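Local atomic coordinates of RabGAP/TBC protein (Chlamydomonas reinhardtii, PDB entry 4P17), a protein that probably acts as a GTPase-activating protein for Rab GTPases in the flagellum, through its TBC domain. Residues T116-D121 / M154-G159. Residues are numbered along the deposited sequence; the frame is centred on the assembly and turned at random.
Sequences THTFPD and MNTIVG
At its edge the Phe-119 ring meets the carbonyl O of Thr-156, which lies in the ring plane, 3.8 Å from CZ, so the polarised C-H rim and not the pi cloud faces this oxygen. The carbonyl O of Asn-155 also sits near that plane, farther off. Gly-159 approaches obliquely, its CA 3.6 Å from Phe-119 CE2. Gly-159 has no side chain, and a CB there would collide with CE2; the glycine thus lets the ring close up to the helix backbone. With CG anti to the carbonyl carbon (chi1 -58°), the Phe-119 ring reaches toward the helix from a residue in the left-handed backbone region (phi 31°).

One residue earlier, Thr-118 points its two branches at different partners. Its methyl CG2 meets the CG2 of Thr-156 at 3.6 Å, the two side chains crossing obliquely. Its hydroxyl OG1 has two carbonyl oxygens within hydrogen-bonding reach, Asn-155 OD1 at 3.2 Å and the backbone O of Asp-114. Asn-155 CG is anti to the backbone N (chi1 -164°), and its ND2 is bonded to the hydroxyl of Tyr-150, which fixes the turn of the amide and presents OD1 to the loop. An alanine in place of Thr-118 would probably weaken the hold of the loop on helix 153-164, as the methyl contact with Thr-156 and the hydroxyl shared by Asn-155 and Asp-114 are lost.

Thr-156 OG1 bonds instead to Ser-238. Within the all-helical TBC domain, this buried contact lays the loop between helices 108-114 and 128-144 against helix 153-164, with Arg-131 of helix 128-144 binding the carbonyls of Thr-118 and Phe-119, and helix 169-183 packing on Met-154, Ile-157 and Val-158.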
loop_
_atom_site.group_PDB
_atom_site.type_symbol
_atom_site.label_atom_id
_atom_site.label_comp_id
_atom_site.label_asym_id
_atom_site.label_seq_id
_atom_site.Cartn_x
_atom_site.Cartn_y
_atom_site.Cartn_z
ATOM N N THR A 116 17.983 -6.545 -5.862
ATOM C CA THR A 116 18.390 -7.862 -6.277
ATOM C C THR A 116 17.533 -8.923 -5.581
ATOM O O THR A 116 17.751 -10.115 -5.767
ATOM C CB THR A 116 19.864 -8.095 -5.998
ATOM O OG1 THR A 116 20.087 -8.095 -4.584
ATOM C CG2 THR A 116 20.703 -6.989 -6.685
ATOM N N HIS A 117 16.539 -8.518 -4.796
ATOM C CA HIS A 117 15.652 -9.539 -4.223
ATOM C C HIS A 117 14.184 -9.101 -4.098
ATOM O O HIS A 117 13.314 -9.889 -3.690
ATOM C CB HIS A 117 16.221 -10.023 -2.866
ATOM C CG HIS A 117 16.560 -8.935 -1.898
ATOM N ND1 HIS A 117 17.818 -8.381 -1.814
ATOM C CD2 HIS A 117 15.821 -8.345 -0.929
ATOM C CE1 HIS A 117 17.834 -7.475 -0.851
ATOM N NE2 HIS A 117 16.634 -7.433 -0.300
ATOM N N THR A 118 13.899 -7.868 -4.491
ATOM C CA THR A 118 12.516 -7.436 -4.648
ATOM C C THR A 118 12.035 -7.773 -6.065
ATOM O O THR A 118 12.855 -7.968 -6.964
ATOM C CB THR A 118 12.366 -5.935 -4.410
ATOM O OG1 THR A 118 13.239 -5.245 -5.296
ATOM C CG2 THR A 118 12.721 -5.563 -2.966
ATOM N N PHE A 119 10.718 -7.825 -6.255
ATOM C CA PHE A 119 10.096 -8.141 -7.560
ATOM C C PHE A 119 10.876 -9.083 -8.448
ATOM O O PHE A 119 11.250 -8.731 -9.566
ATOM C CB PHE A 119 9.838 -6.862 -8.333
ATOM C CG PHE A 119 8.973 -5.931 -7.603
ATOM C CD1 PHE A 119 7.716 -6.340 -7.226
ATOM C CD2 PHE A 119 9.425 -4.682 -7.225
ATOM C CE1 PHE A 119 6.901 -5.520 -6.532
ATOM C CE2 PHE A 119 8.602 -3.847 -6.506
ATOM C CZ PHE A 119 7.324 -4.285 -6.170
ATOM N N PRO A 120 11.116 -10.295 -7.961
ATOM C CA PRO A 120 11.807 -11.234 -8.842
ATOM C C PRO A 120 10.997 -11.520 -10.108
ATOM O O PRO A 120 11.585 -11.689 -11.171
ATOM C CB PRO A 120 11.941 -12.488 -7.978
ATOM C CG PRO A 120 10.771 -12.412 -7.032
ATOM C CD PRO A 120 10.589 -10.940 -6.746
ATOM N N ASP A 121 9.670 -11.530 -10.014
ATOM C CA ASP A 121 8.891 -12.095 -11.097
ATOM C C ASP A 121 8.082 -11.110 -11.931
ATOM O O ASP A 121 7.534 -11.506 -12.955
ATOM C CB ASP A 121 7.949 -13.173 -10.526
ATOM N N MET A 154 10.781 1.412 1.308
ATOM C CA MET A 154 10.379 2.290 0.219
ATOM C C MET A 154 10.595 1.630 -1.149
ATOM O O MET A 154 10.007 2.034 -2.131
ATOM C CB MET A 154 11.133 3.620 0.320
ATOM C CG MET A 154 10.770 4.468 1.559
ATOM S SD MET A 154 12.089 5.643 2.024
ATOM C CE MET A 154 11.942 6.829 0.681
ATOM N N ASN A 155 11.420 0.590 -1.221
ATOM C CA ASN A 155 11.686 -0.036 -2.517
ATOM C C ASN A 155 10.422 -0.642 -3.099
ATOM O O ASN A 155 10.001 -0.280 -4.194
ATOM C CB ASN A 155 12.789 -1.098 -2.398
ATOM C CG ASN A 155 13.367 -1.481 -3.743
ATOM O OD1 ASN A 155 12.714 -2.150 -4.550
ATOM N ND2 ASN A 155 14.603 -1.113 -3.967
ATOM N N THR A 156 9.746 -1.508 -2.347
ATOM C CA THR A 156 8.577 -2.174 -2.903
ATOM C C THR A 156 7.378 -1.206 -2.995
ATOM O O THR A 156 6.550 -1.319 -3.889
ATOM C CB THR A 156 8.197 -3.465 -2.092
ATOM O OG1 THR A 156 7.972 -3.147 -0.720
ATOM C CG2 THR A 156 9.322 -4.529 -2.205
ATOM N N ILE A 157 7.304 -0.219 -2.110
ATOM C CA ILE A 157 6.292 0.837 -2.248
ATOM C C ILE A 157 6.404 1.555 -3.600
ATOM O O ILE A 157 5.451 1.703 -4.337
ATOM C CB ILE A 157 6.416 1.863 -1.100
ATOM C CG1 ILE A 157 6.060 1.192 0.232
ATOM C CG2 ILE A 157 5.465 3.051 -1.320
ATOM C CD1 ILE A 157 6.261 2.052 1.438
ATOM N N VAL A 158 7.597 2.003 -3.954
ATOM C CA VAL A 158 7.724 2.750 -5.179
ATOM C C VAL A 158 7.539 1.837 -6.381
ATOM O O VAL A 158 7.037 2.273 -7.427
ATOM C CB VAL A 158 9.080 3.474 -5.246
ATOM C CG1 VAL A 158 9.352 3.973 -6.683
ATOM C CG2 VAL A 158 9.085 4.579 -4.269
ATOM N N GLY A 159 7.908 0.565 -6.224
ATOM C CA GLY A 159 7.713 -0.413 -7.269
ATOM C C GLY A 159 6.236 -0.554 -7.576
ATOM O O GLY A 159 5.822 -0.543 -8.726
#